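DTDP-4-amino-4,6-dideoxyglucose formyltransferase (Shewanella sp. FDAARGOS_354, PDB 6V2T) probably transfers a formyl group from a reduced folate cofactor to the 4-amino group of dTDP-4-amino-4,6-dideoxyglucose, a nucleotide-linked sugar of O-antigen synthesis. Local coordinates at residues B[29-34]-B[58-63]; B[78-83]-B[100-105]; B[219-224]-B[245-250]. All coordinates share one frame; numbering follows the deposited sequence.

Contact 1: B[29-34]-B[58-63]; sequences VSDNKP and RYSAIN. With 0FX (dTDP-4-amino-4,6-dideoxyglucose), chain G.
V29 and R58 pair in parallel, their CA atoms 4.9 Å apart, and S30 N donates to R58 O at 2.9 Å. Just past this pairing, D31 turns its carboxylate back onto the neighbouring strand end. CG of D31 lies beside its own backbone N, opposite the carbonyl carbon (chi1 -70°), which brings the carboxylate against S60, with OD1 also within reach of N63. D31 OD1 accepts twice: the backbone N of S60 approaches on its syn side at 2.8 Å, nearly straight at 166°, while ND2 of N63 comes from the anti side, also at 2.8 Å and well out of the carboxylate plane. The amide of N63 is turned 72° from that carboxylate. D31 OD2 uses its syn lone pair for the S60 hydroxyl, with OG only 2.5 Å away, and also takes the backbone N of K101. Four donors thus grip a buried carboxylate, which would be expected to fix its rotation and favour its charged form. N63 closes a type I turn that begins at S60, so the carboxylate ties both ends of that turn to the strand tip. S30 OG points elsewhere, to the carbonyl of A98. Next along the chain, N32 caps helix 33-45 through OD1 and L35 N, while its ND2 donates to O3P of the sugar nucleotide at 2.9 Å. This is the C-terminal edge of the parallel strands of a beta-alpha-beta unit (strand 24-30, helix 33-45, strand 53-60) in a Rossmann-like formyltransferase domain, where the loop following a strand meets the substrate pyrophosphate.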
loop_
_atom_site.group_PDB
_atom_site.type_symbol
_atom_site.label_atom_id
_atom_site.label_comp_id
_atom_site.label_asym_id
_atom_site.label_seq_id
_atom_site.Cartn_x
_atom_site.Cartn_y
_atom_site.Cartn_z
ATOM N N VAL B 29 18.952 28.172 -3.960
ATOM C CA VAL B 29 19.181 27.289 -2.788
ATOM C C VAL B 29 18.057 26.266 -2.767
ATOM O O VAL B 29 16.872 26.651 -2.717
ATOM C CB VAL B 29 19.241 28.035 -1.451
ATOM C CG1 VAL B 29 19.678 27.105 -0.329
ATOM C CG2 VAL B 29 20.151 29.241 -1.515
ATOM N N SER B 30 18.418 24.998 -2.783
ATOM C CA SER B 30 17.449 23.911 -3.009
ATOM C C SER B 30 17.941 22.592 -2.413
ATOM O O SER B 30 19.140 22.260 -2.567
ATOM C CB SER B 30 17.207 23.752 -4.463
ATOM O OG SER B 30 16.239 22.740 -4.660
ATOM N N ASP B 31 17.012 21.837 -1.838
ATOM C CA ASP B 31 17.278 20.489 -1.265
ATOM C C ASP B 31 16.408 19.446 -1.976
ATOM O O ASP B 31 16.197 18.384 -1.380
ATOM C CB ASP B 31 17.072 20.539 0.247
ATOM C CG ASP B 31 18.172 21.348 0.907
ATOM O OD1 ASP B 31 19.367 20.976 0.747
ATOM O OD2 ASP B 31 17.841 22.363 1.519
ATOM N N ASN B 32 15.948 19.750 -3.197
ATOM C CA ASN B 32 15.028 18.919 -4.021
ATOM C C ASN B 32 15.653 18.705 -5.406
ATOM O O ASN B 32 15.747 19.679 -6.213
ATOM C CB ASN B 32 13.641 19.553 -4.112
ATOM C CG ASN B 32 12.587 18.635 -4.703
ATOM O OD1 ASN B 32 12.341 18.656 -5.907
ATOM N ND2 ASN B 32 11.953 17.836 -3.860
ATOM N N LYS B 33 16.103 17.480 -5.687
ATOM C CA LYS B 33 16.796 17.173 -6.961
ATOM C C LYS B 33 15.821 17.388 -8.115
ATOM O O LYS B 33 16.193 18.017 -9.100
ATOM C CB LYS B 33 17.399 15.762 -6.956
ATOM C CG LYS B 33 18.423 15.515 -8.055
ATOM C CD LYS B 33 18.392 14.114 -8.625
ATOM C CE LYS B 33 18.609 14.095 -10.121
ATOM N NZ LYS B 33 18.118 12.833 -10.719
ATOM N N PRO B 34 14.562 16.888 -8.066
ATOM C CA PRO B 34 13.619 17.121 -9.164
ATOM C C PRO B 34 13.500 18.602 -9.576
ATOM O O PRO B 34 13.648 18.874 -10.744
ATOM C CB PRO B 34 12.301 16.542 -8.624
ATOM C CG PRO B 34 12.754 15.444 -7.677
ATOM C CD PRO B 34 13.992 16.017 -7.022
ATOM N N ARG B 58 23.061 25.855 -4.883
ATOM C CA ARG B 58 23.609 25.354 -3.600
ATOM C C ARG B 58 22.508 24.572 -2.871
ATOM O O ARG B 58 21.291 24.865 -3.098
ATOM C CB ARG B 58 24.135 26.521 -2.759
ATOM C CG ARG B 58 25.171 27.396 -3.455
ATOM C CD ARG B 58 26.541 26.748 -3.577
ATOM N NE ARG B 58 27.542 27.679 -4.073
ATOM C CZ ARG B 58 27.830 27.855 -5.351
ATOM N NH1 ARG B 58 28.751 28.732 -5.710
ATOM N NH2 ARG B 58 27.205 27.146 -6.266
ATOM N N TYR B 59 22.898 23.601 -2.046
ATOM C CA TYR B 59 21.950 22.850 -1.185
ATOM C C TYR B 59 22.231 23.267 0.255
ATOM O O TYR B 59 23.231 23.966 0.493
ATOM C CB TYR B 59 22.041 21.344 -1.430
ATOM C CG TYR B 59 23.354 20.749 -1.001
ATOM C CD1 TYR B 59 23.610 20.501 0.334
ATOM C CD2 TYR B 59 24.345 20.448 -1.922
ATOM C CE1 TYR B 59 24.815 19.966 0.755
ATOM C CE2 TYR B 59 25.549 19.892 -1.521
ATOM C CZ TYR B 59 25.788 19.658 -0.176
ATOM O OH TYR B 59 26.973 19.131 0.251
ATOM N N SER B 60 21.326 22.905 1.170
ATOM C CA SER B 60 21.353 23.364 2.580
ATOM C C SER B 60 22.381 22.523 3.338
ATOM O O SER B 60 22.465 21.316 3.072
ATOM C CB SER B 60 20.002 23.272 3.256
ATOM O OG SER B 60 19.081 24.219 2.742
ATOM N N ALA B 61 23.093 23.149 4.272
ATOM C CA ALA B 61 24.098 22.507 5.153
ATOM C C ALA B 61 23.428 21.367 5.937
ATOM O O ALA B 61 24.004 20.267 6.005
ATOM C CB ALA B 61 24.686 23.561 6.069
ATOM N N ILE B 62 22.216 21.609 6.437
ATOM C CA ILE B 62 21.474 20.674 7.337
ATOM C C ILE B 62 20.954 19.463 6.542
ATOM O O ILE B 62 20.501 18.489 7.184
ATOM C CB ILE B 62 20.362 21.437 8.088
ATOM C CG1 ILE B 62 19.893 20.663 9.325
ATOM C CG2 ILE B 62 19.210 21.799 7.162
ATOM C CD1 ILE B 62 19.413 21.536 10.468
ATOM N N ASN B 63 21.029 19.502 5.205
ATOM C CA ASN B 63 20.645 18.372 4.320
ATOM C C ASN B 63 21.397 17.141 4.821
ATOM O O ASN B 63 22.651 17.180 4.849
ATOM C CB ASN B 63 20.908 18.643 2.830
ATOM C CG ASN B 63 20.152 17.706 1.915
ATOM O OD1 ASN B 63 19.984 16.535 2.240
ATOM N ND2 ASN B 63 19.676 18.199 0.777
HETATM O O4P 0FX G . 9.058 18.843 -0.462
HETATM P P2 0FX G . 10.529 18.508 -0.205
HETATM O O3P 0FX G . 11.444 19.076 -1.243
HETATM O O1G 0FX G . 10.803 19.264 1.144
HETATM C C1G 0FX G . 11.885 20.190 1.192
HETATM C C2G 0FX G . 12.597 19.892 2.497
HETATM O O2G 0FX G . 13.124 18.555 2.583
HETATM C C3G 0FX G . 11.576 20.088 3.605
HETATM O O3G 0FX G . 12.279 19.916 4.844
HETATM C C4G 0FX G . 10.881 21.460 3.500
HETATM N N4A 0FX G . 9.734 21.484 4.412
HETATM C C5G 0FX G . 10.352 21.812 2.115
HETATM C C6G 0FX G . 9.893 23.283 2.059
HETATM O O5G 0FX G . 11.380 21.546 1.156
HETATM O OPP 0FX G . 11.125 16.919 -0.188
HETATM P P 0FX G . 10.740 16.127 1.109
HETATM O O1P 0FX G . 11.205 16.614 2.400
HETATM O O2P 0FX G . 11.358 14.762 0.967
HETATM O O5 0FX G . 9.209 15.751 1.184
HETATM C C5 0FX G . 8.489 15.407 0.030
HETATM C C4 0FX G . 7.241 14.645 0.494
HETATM O O4 0FX G . 7.571 13.366 1.039
HETATM C C3 0FX G . 6.477 15.319 1.647
HETATM O O3 0FX G . 5.639 16.374 1.196
HETATM C C2 0FX G . 5.720 14.158 2.339
HETATM C C1 0FX G . 6.690 12.982 2.040
HETATM N N11 0FX G . 7.449 12.653 3.238
HETATM C C61 0FX G . 8.716 13.082 3.433
HETATM C C51 0FX G . 9.390 12.707 4.594
HETATM C C5A 0FX G . 10.815 13.192 4.837
HETATM C C21 0FX G . 6.838 11.870 4.136
HETATM O O21 0FX G . 5.564 11.466 3.899
HETATM N N31 0FX G . 7.451 11.496 5.285
HETATM C C41 0FX G . 8.726 11.902 5.527
HETATM O O41 0FX G . 9.307 11.555 6.714
#

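Contact 2: B[78-83]-B[100-105]; sequences NVKSEK and CKQIFP. With FOL (folic acid), chain H; 0FX (dTDP-4-amino-4,6-dideoxyglucose), chain G.
Q102 meets the turn at N78 and V79 with both ends of its side-chain amide. Its OE1 accepts from the backbone N of V79 at 3.2 Å; the N-H points almost straight at the oxygen (177°), though tilted from the carbonyl plane. NE2 donates to OD1 of N78 at 3.0 Å, with that oxygen lying in the amide plane of Q102. The two amides are turned 39° apart and their side chains cross at about a right angle. OD1 of N78 has a second donor, the backbone N of K80, also at 3.0 Å, which makes an Asx turn; the two donors reach it from opposite faces of its plane. S81 N donates to N78 O in the type I turn, and Q102 N to C100 SG (3.5 Å). An extended chain beyond CG lets Q102 span the distance. Behind this polar pair, V79 directs its CG1 branch to F104, 3.7 Å from CD1, and the P105 ring lies against the V79 backbone. V79 O is buried without a hydrogen-bonding partner. The backbone of 100-105 binds folic acid: C100 O accepts from N10 at 3.2 Å, and F104 O from NA2 of its pterin at 2.9 Å, whereas the K101 side chain bends at its last torsion (chi4 -66°) to bring NZ within 2.8 Å of O2G on the sugar. The contact joins the turn between strand 75-77 and helix 82-91, whose N-cap is S81, to the folate-binding loop between strand 94-98 and helix 106-109. Helix 106-109 adds L108 against V79 and V109 against F104, and strand 53-60 places S60 beside Q102.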
loop_
_atom_site.group_PDB
_atom_site.type_symbol
_atom_site.label_atom_id
_atom_site.label_comp_id
_atom_site.label_asym_id
_atom_site.label_seq_id
_atom_site.Cartn_x
_atom_site.Cartn_y
_atom_site.Cartn_z
ATOM N N ASN B 78 25.298 27.581 4.078
ATOM C CA ASN B 78 24.725 27.681 5.443
ATOM C C ASN B 78 24.169 29.085 5.681
ATOM O O ASN B 78 24.890 29.975 6.144
ATOM C CB ASN B 78 25.759 27.338 6.512
ATOM C CG ASN B 78 25.145 27.286 7.892
ATOM O OD1 ASN B 78 23.957 27.554 8.074
ATOM N ND2 ASN B 78 25.950 26.919 8.869
ATOM N N VAL B 79 22.873 29.228 5.487
ATOM C CA VAL B 79 22.132 30.510 5.562
ATOM C C VAL B 79 22.080 31.020 7.014
ATOM O O VAL B 79 21.660 32.182 7.218
ATOM C CB VAL B 79 20.751 30.247 4.935
ATOM C CG1 VAL B 79 19.684 31.152 5.478
ATOM C CG2 VAL B 79 20.841 30.306 3.416
ATOM N N LYS B 80 22.513 30.219 7.992
ATOM C CA LYS B 80 22.659 30.663 9.404
ATOM C C LYS B 80 24.121 31.022 9.708
ATOM O O LYS B 80 24.382 31.421 10.841
ATOM C CB LYS B 80 22.147 29.579 10.354
ATOM C CG LYS B 80 20.729 29.111 10.065
ATOM C CD LYS B 80 20.011 28.567 11.279
ATOM C CE LYS B 80 18.644 28.011 10.941
ATOM N NZ LYS B 80 18.259 26.917 11.864
ATOM N N SER B 81 25.040 30.893 8.744
ATOM C CA SER B 81 26.455 31.349 8.869
ATOM C C SER B 81 26.560 32.853 8.559
ATOM O O SER B 81 26.305 33.229 7.401
ATOM C CB SER B 81 27.375 30.562 7.971
ATOM O OG SER B 81 28.566 31.303 7.720
ATOM N N GLU B 82 26.945 33.672 9.543
ATOM C CA GLU B 82 27.283 35.116 9.376
ATOM C C GLU B 82 28.067 35.330 8.075
ATOM O O GLU B 82 27.729 36.263 7.311
ATOM C CB GLU B 82 28.146 35.601 10.544
ATOM C CG GLU B 82 27.958 37.070 10.865
ATOM C CD GLU B 82 26.809 37.361 11.818
ATOM O OE1 GLU B 82 26.502 36.481 12.655
ATOM O OE2 GLU B 82 26.220 38.466 11.725
ATOM N N LYS B 83 29.096 34.508 7.866
ATOM C CA LYS B 83 30.009 34.543 6.692
ATOM C C LYS B 83 29.239 34.267 5.400
ATOM O O LYS B 83 29.466 35.016 4.428
ATOM C CB LYS B 83 31.141 33.519 6.836
ATOM C CG LYS B 83 32.443 34.077 7.403
ATOM C CD LYS B 83 33.247 33.065 8.201
ATOM C CE LYS B 83 32.842 33.006 9.661
ATOM N NZ LYS B 83 33.054 31.659 10.246
ATOM N N CYS B 100 13.970 24.725 0.072
ATOM C CA CYS B 100 15.154 24.930 0.935
ATOM C C CYS B 100 14.824 24.470 2.355
ATOM O O CYS B 100 13.840 25.003 2.911
ATOM C CB CYS B 100 15.541 26.397 0.960
ATOM S SG CYS B 100 17.009 26.713 1.954
ATOM N N LYS B 101 15.617 23.541 2.906
ATOM C CA LYS B 101 15.441 22.983 4.287
ATOM C C LYS B 101 15.782 24.029 5.367
ATOM O O LYS B 101 15.444 23.769 6.527
ATOM C CB LYS B 101 16.304 21.730 4.499
ATOM C CG LYS B 101 15.879 20.486 3.731
ATOM C CD LYS B 101 16.934 19.383 3.707
ATOM C CE LYS B 101 16.438 18.099 3.068
ATOM N NZ LYS B 101 15.364 17.479 3.881
ATOM N N GLN B 102 16.426 25.159 5.047
ATOM C CA GLN B 102 16.847 26.138 6.097
ATOM C C GLN B 102 15.930 27.357 6.132
ATOM O O GLN B 102 15.597 27.889 5.074
ATOM C CB GLN B 102 18.258 26.666 5.866
ATOM C CG GLN B 102 19.344 25.609 5.959
ATOM C CD GLN B 102 20.706 26.246 5.803
ATOM O OE1 GLN B 102 21.130 26.606 4.702
ATOM N NE2 GLN B 102 21.387 26.421 6.924
ATOM N N ILE B 103 15.609 27.839 7.327
ATOM C CA ILE B 103 14.913 29.136 7.510
ATOM C C ILE B 103 15.916 30.257 7.228
ATOM O O ILE B 103 17.018 30.220 7.808
ATOM C CB ILE B 103 14.303 29.247 8.916
ATOM C CG1 ILE B 103 13.270 28.141 9.157
ATOM C CG2 ILE B 103 13.705 30.642 9.093
ATOM C CD1 ILE B 103 13.091 27.745 10.615
ATOM N N PHE B 104 15.560 31.219 6.367
ATOM C CA PHE B 104 16.427 32.395 6.091
ATOM C C PHE B 104 16.354 33.335 7.283
ATOM O O PHE B 104 15.263 33.656 7.737
ATOM C CB PHE B 104 16.033 33.126 4.805
ATOM C CG PHE B 104 16.416 32.429 3.525
ATOM C CD1 PHE B 104 16.604 31.057 3.478
ATOM C CD2 PHE B 104 16.586 33.162 2.355
ATOM C CE1 PHE B 104 16.932 30.430 2.286
ATOM C CE2 PHE B 104 16.893 32.523 1.160
ATOM C CZ PHE B 104 17.069 31.166 1.133
ATOM N N PRO B 105 17.496 33.802 7.833
ATOM C CA PRO B 105 17.468 34.793 8.894
ATOM C C PRO B 105 17.007 36.161 8.376
ATOM O O PRO B 105 17.148 36.454 7.181
ATOM C CB PRO B 105 18.934 34.873 9.332
ATOM C CG PRO B 105 19.694 34.562 8.067
ATOM C CD PRO B 105 18.865 33.488 7.403
HETATM N N1 FOL H . 12.860 31.342 5.279
HETATM C C2 FOL H . 12.134 32.418 5.622
HETATM N NA2 FOL H . 12.659 33.336 6.428
HETATM N N3 FOL H . 10.877 32.613 5.122
HETATM C C4 FOL H . 10.320 31.688 4.324
HETATM O O4 FOL H . 9.159 31.954 3.915
HETATM C C4A FOL H . 11.056 30.565 3.957
HETATM N N5 FOL H . 10.561 29.592 3.193
HETATM C C6 FOL H . 11.154 28.252 3.112
HETATM C C7 FOL H . 12.683 28.422 3.172
HETATM N N8 FOL H . 13.113 29.360 4.172
HETATM C C8A FOL H . 12.350 30.424 4.470
HETATM C C9 FOL H . 10.456 27.214 4.067
HETATM N N10 FOL H . 11.378 26.201 4.589
HETATM C C11 FOL H . 11.532 24.636 8.493
HETATM C C12 FOL H . 12.454 24.264 7.512
HETATM C C13 FOL H . 12.373 24.786 6.217
HETATM C C14 FOL H . 11.402 25.702 5.869
HETATM C C15 FOL H . 10.502 26.093 6.855
HETATM C C16 FOL H . 10.563 25.569 8.149
HETATM C C FOL H . 11.635 24.095 9.899
HETATM O O FOL H . 12.717 23.657 10.224
HETATM N N FOL H . 10.645 24.157 10.794
HETATM O O4P 0FX G . 9.058 18.843 -0.462
HETATM P P2 0FX G . 10.529 18.508 -0.205
HETATM O O3P 0FX G . 11.444 19.076 -1.243
HETATM O O1G 0FX G . 10.803 19.264 1.144
HETATM C C1G 0FX G . 11.885 20.190 1.192
HETATM C C2G 0FX G . 12.597 19.892 2.497
HETATM O O2G 0FX G . 13.124 18.555 2.583
HETATM C C3G 0FX G . 11.576 20.088 3.605
HETATM O O3G 0FX G . 12.279 19.916 4.844
HETATM C C4G 0FX G . 10.881 21.460 3.500
HETATM N N4A 0FX G . 9.734 21.484 4.412
HETATM C C5G 0FX G . 10.352 21.812 2.115
HETATM C C6G 0FX G . 9.893 23.283 2.059
HETATM O O5G 0FX G . 11.380 21.546 1.156
HETATM O OPP 0FX G . 11.125 16.919 -0.188
HETATM P P 0FX G . 10.740 16.127 1.109
HETATM O O1P 0FX G . 11.205 16.614 2.400
HETATM O O2P 0FX G . 11.358 14.762 0.967
HETATM O O5 0FX G . 9.209 15.751 1.184
HETATM C C5 0FX G . 8.489 15.407 0.030
HETATM C C4 0FX G . 7.241 14.645 0.494
HETATM O O4 0FX G . 7.571 13.366 1.039
HETATM C C3 0FX G . 6.477 15.319 1.647
HETATM O O3 0FX G . 5.639 16.374 1.196
HETATM C C2 0FX G . 5.720 14.158 2.339
HETATM C C1 0FX G . 6.690 12.982 2.040
HETATM N N11 0FX G . 7.449 12.653 3.238
HETATM C C61 0FX G . 8.716 13.082 3.433
HETATM C C51 0FX G . 9.390 12.707 4.594
HETATM C C5A 0FX G . 10.815 13.192 4.837
HETATM C C21 0FX G . 6.838 11.870 4.136
HETATM O O21 0FX G . 5.564 11.466 3.899
HETATM N N31 0FX G . 7.451 11.496 5.285
HETATM C C41 0FX G . 8.726 11.902 5.527
HETATM O O41 0FX G . 9.307 11.555 6.714
#

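Contact 3: B[219-224]-B[245-250]; sequences CKLNLD and NNAYYL. With 0FX (dTDP-4-amino-4,6-dideoxyglucose), chain G.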
loop_
_atom_site.group_PDB
_atom_site.type_symbol
_atom_site.label_atom_id
_atom_site.label_comp_id
_atom_site.label_asym_id
_atom_site.label_seq_id
_atom_site.Cartn_x
_atom_site.Cartn_y
_atom_site.Cartn_z
ATOM N N CYS B 219 1.130 11.280 13.168
ATOM C CA CYS B 219 1.705 9.975 12.777
ATOM C C CYS B 219 1.384 8.942 13.856
ATOM O O CYS B 219 1.219 7.792 13.500
ATOM C CB CYS B 219 3.202 10.087 12.543
ATOM S SG CYS B 219 3.626 10.708 10.891
ATOM N N LYS B 220 1.258 9.369 15.120
ATOM C CA LYS B 220 1.020 8.471 16.277
ATOM C C LYS B 220 -0.468 8.146 16.310
ATOM O O LYS B 220 -1.279 9.009 16.721
ATOM C CB LYS B 220 1.501 9.100 17.590
ATOM C CG LYS B 220 1.369 8.173 18.792
ATOM C CD LYS B 220 1.902 8.731 20.095
ATOM C CE LYS B 220 1.399 7.912 21.268
ATOM N NZ LYS B 220 1.869 8.464 22.560
ATOM N N LEU B 221 -0.828 6.957 15.843
ATOM C CA LEU B 221 -2.247 6.566 15.745
ATOM C C LEU B 221 -2.766 6.199 17.139
ATOM O O LEU B 221 -2.010 5.602 17.908
ATOM C CB LEU B 221 -2.358 5.369 14.800
ATOM C CG LEU B 221 -1.847 5.627 13.389
ATOM C CD1 LEU B 221 -1.987 4.352 12.570
ATOM C CD2 LEU B 221 -2.579 6.789 12.738
ATOM N N ASN B 222 -4.040 6.490 17.379
ATOM C CA ASN B 222 -4.809 6.009 18.557
ATOM C C ASN B 222 -5.818 4.975 18.054
ATOM O O ASN B 222 -6.862 5.373 17.494
ATOM C CB ASN B 222 -5.437 7.193 19.298
ATOM C CG ASN B 222 -6.452 6.765 20.333
ATOM O OD1 ASN B 222 -6.378 5.647 20.826
ATOM N ND2 ASN B 222 -7.439 7.617 20.589
ATOM N N LEU B 223 -5.523 3.692 18.245
ATOM C CA LEU B 223 -6.397 2.570 17.804
ATOM C C LEU B 223 -7.775 2.610 18.497
ATOM O O LEU B 223 -8.668 1.924 18.023
ATOM C CB LEU B 223 -5.651 1.261 18.070
ATOM C CG LEU B 223 -4.495 0.964 17.103
ATOM C CD1 LEU B 223 -3.874 -0.406 17.376
ATOM C CD2 LEU B 223 -4.957 1.071 15.662
ATOM N N ASP B 224 -7.950 3.392 19.572
ATOM C CA ASP B 224 -9.218 3.451 20.355
ATOM C C ASP B 224 -10.086 4.604 19.860
ATOM O O ASP B 224 -11.291 4.670 20.213
ATOM C CB ASP B 224 -8.903 3.551 21.850
ATOM C CG ASP B 224 -8.179 2.307 22.339
ATOM O OD1 ASP B 224 -8.690 1.200 22.064
ATOM O OD2 ASP B 224 -7.071 2.445 22.925
ATOM N N ASN B 245 8.004 5.837 6.304
ATOM C CA ASN B 245 7.525 5.274 7.587
ATOM C C ASN B 245 6.797 6.386 8.313
ATOM O O ASN B 245 7.470 7.196 8.954
ATOM C CB ASN B 245 8.696 4.717 8.408
ATOM C CG ASN B 245 9.359 3.547 7.713
ATOM O OD1 ASN B 245 8.801 2.453 7.661
ATOM N ND2 ASN B 245 10.540 3.775 7.169
ATOM N N ASN B 246 5.497 6.525 8.090
ATOM C CA ASN B 246 4.760 7.680 8.657
ATOM C C ASN B 246 3.868 7.184 9.793
ATOM O O ASN B 246 4.300 7.249 10.965
ATOM C CB ASN B 246 4.054 8.485 7.564
ATOM C CG ASN B 246 4.991 9.188 6.603
ATOM O OD1 ASN B 246 6.107 9.580 6.957
ATOM N ND2 ASN B 246 4.540 9.366 5.376
ATOM N N ALA B 247 2.629 6.802 9.491
ATOM C CA ALA B 247 1.632 6.395 10.496
ATOM C C ALA B 247 2.141 5.125 11.184
ATOM O O ALA B 247 2.627 4.231 10.487
ATOM C CB ALA B 247 0.288 6.190 9.850
ATOM N N TYR B 248 2.031 5.070 12.500
ATOM C CA TYR B 248 2.339 3.876 13.321
ATOM C C TYR B 248 1.451 3.885 14.559
ATOM O O TYR B 248 0.978 4.959 14.930
ATOM C CB TYR B 248 3.811 3.851 13.731
ATOM C CG TYR B 248 4.166 4.960 14.676
ATOM C CD1 TYR B 248 4.511 6.215 14.197
ATOM C CD2 TYR B 248 4.085 4.784 16.049
ATOM C CE1 TYR B 248 4.816 7.256 15.053
ATOM C CE2 TYR B 248 4.371 5.820 16.920
ATOM C CZ TYR B 248 4.761 7.049 16.419
ATOM O OH TYR B 248 5.019 8.084 17.260
ATOM N N TYR B 249 1.245 2.719 15.173
ATOM C CA TYR B 249 0.824 2.604 16.596
ATOM C C TYR B 249 1.955 1.932 17.389
ATOM O O TYR B 249 2.752 1.111 16.857
ATOM C CB TYR B 249 -0.556 1.946 16.754
ATOM C CG TYR B 249 -0.682 0.530 16.247
ATOM C CD1 TYR B 249 -0.363 -0.560 17.059
ATOM C CD2 TYR B 249 -1.107 0.277 14.954
ATOM C CE1 TYR B 249 -0.485 -1.858 16.599
ATOM C CE2 TYR B 249 -1.236 -1.019 14.480
ATOM C CZ TYR B 249 -0.902 -2.085 15.297
ATOM O OH TYR B 249 -1.013 -3.342 14.791
ATOM N N LEU B 250 2.053 2.342 18.656
ATOM C CA LEU B 250 3.015 1.823 19.659
ATOM C C LEU B 250 2.471 0.524 20.258
ATOM O O LEU B 250 1.307 0.527 20.680
ATOM C CB LEU B 250 3.189 2.872 20.760
ATOM C CG LEU B 250 4.311 3.870 20.526
ATOM C CD1 LEU B 250 4.185 5.057 21.475
ATOM C CD2 LEU B 250 5.661 3.184 20.668
HETATM O O4P 0FX G . 9.058 18.843 -0.462
HETATM P P2 0FX G . 10.529 18.508 -0.205
HETATM O O3P 0FX G . 11.444 19.076 -1.243
HETATM O O1G 0FX G . 10.803 19.264 1.144
HETATM C C1G 0FX G . 11.885 20.190 1.192
HETATM C C2G 0FX G . 12.597 19.892 2.497
HETATM O O2G 0FX G . 13.124 18.555 2.583
HETATM C C3G 0FX G . 11.576 20.088 3.605
HETATM O O3G 0FX G . 12.279 19.916 4.844
HETATM C C4G 0FX G . 10.881 21.460 3.500
HETATM N N4A 0FX G . 9.734 21.484 4.412
HETATM C C5G 0FX G . 10.352 21.812 2.115
HETATM C C6G 0FX G . 9.893 23.283 2.059
HETATM O O5G 0FX G . 11.380 21.546 1.156
HETATM O OPP 0FX G . 11.125 16.919 -0.188
HETATM P P 0FX G . 10.740 16.127 1.109
HETATM O O1P 0FX G . 11.205 16.614 2.400
HETATM O O2P 0FX G . 11.358 14.762 0.967
HETATM O O5 0FX G . 9.209 15.751 1.184
HETATM C C5 0FX G . 8.489 15.407 0.030
HETATM C C4 0FX G . 7.241 14.645 0.494
HETATM O O4 0FX G . 7.571 13.366 1.039
HETATM C C3 0FX G . 6.477 15.319 1.647
HETATM O O3 0FX G . 5.639 16.374 1.196
HETATM C C2 0FX G . 5.720 14.158 2.339
HETATM C C1 0FX G . 6.690 12.982 2.040
HETATM N N11 0FX G . 7.449 12.653 3.238
HETATM C C61 0FX G . 8.716 13.082 3.433
HETATM C C51 0FX G . 9.390 12.707 4.594
HETATM C C5A 0FX G . 10.815 13.192 4.837
HETATM C C21 0FX G . 6.838 11.870 4.136
HETATM O O21 0FX G . 5.564 11.466 3.899
HETATM N N31 0FX G . 7.451 11.496 5.285
HETATM C C41 0FX G . 8.726 11.902 5.527
HETATM O O41 0FX G . 9.307 11.555 6.714
HETATM O O HOH W 1 0.201 4.715 19.333
#
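C219 and L221 exchange two backbone hydrogen bonds with Y248: Y248 N donates to C219 O at 3.0 Å, and L221 N donates to Y248 O at 2.8 Å. These bracket K220, whose CA lies over one face of the Y248 ring, offset toward its rim, in a CH-pi contact. On the next residue, the Y249 ring takes CD1 of L223 over its centre, 3.5 Å from the centroid and 12° off the normal. CG of Y249 sits between backbone N and carbonyl carbon (chi1 62°), setting the ring face under that methyl. L221 adds its CD1 against A247 CB at 4.0 Å, and a water spans L221 O and L250 N, continuing the link beyond the direct bonds. At the other end, CB and SG of C219 lie against the carbonyl of N246. The side-chain amide of N246 reads the thymine edge of the nucleotide: OD1 accepts from N31 at 2.9 Å and ND2 donates to O21 at 2.8 Å. Farther out, L239 O also takes N246 ND2, and K256 forms a cation-pi pair with the Y248 ring. L221 packs on L235 and L236 of helix 229-238, and strand 256-266 pairs antiparallel with 248-250 and lays I259 against L221 and Y249. From the second subunit, L229 packs on L221 and R230 forms a salt bridge with D224, so the loop after helix 212-219 lies between strand 248-250 and the dimer partner.

How the contacts relate
Contacts 1 and 2 adjoin in the formyltransferase domain, their centres 12 Å apart, and touch directly where the end of strand 53-60 meets the loop after strand 94-98, with V29 and S60 packed on the sulfur of C100. Contacts 1 and 3 are both mostly buried, contact 3 with exposed K220 and L250 at its margin, while contact 2 is only partly buried. Contact 1 depends on a carboxylate, contact 2 on neutral amides with a small apolar patch. Contact 3, about 30 Å from contact 1 between centres, lies in the C-terminal dimerization region and combines backbone bonds with CH-pi packing. All three touch the sugar nucleotide: pyrophosphate in contact 1, hexose in contact 2, thymine in contact 3. Only contact 2 also hydrogen-bonds folic acid.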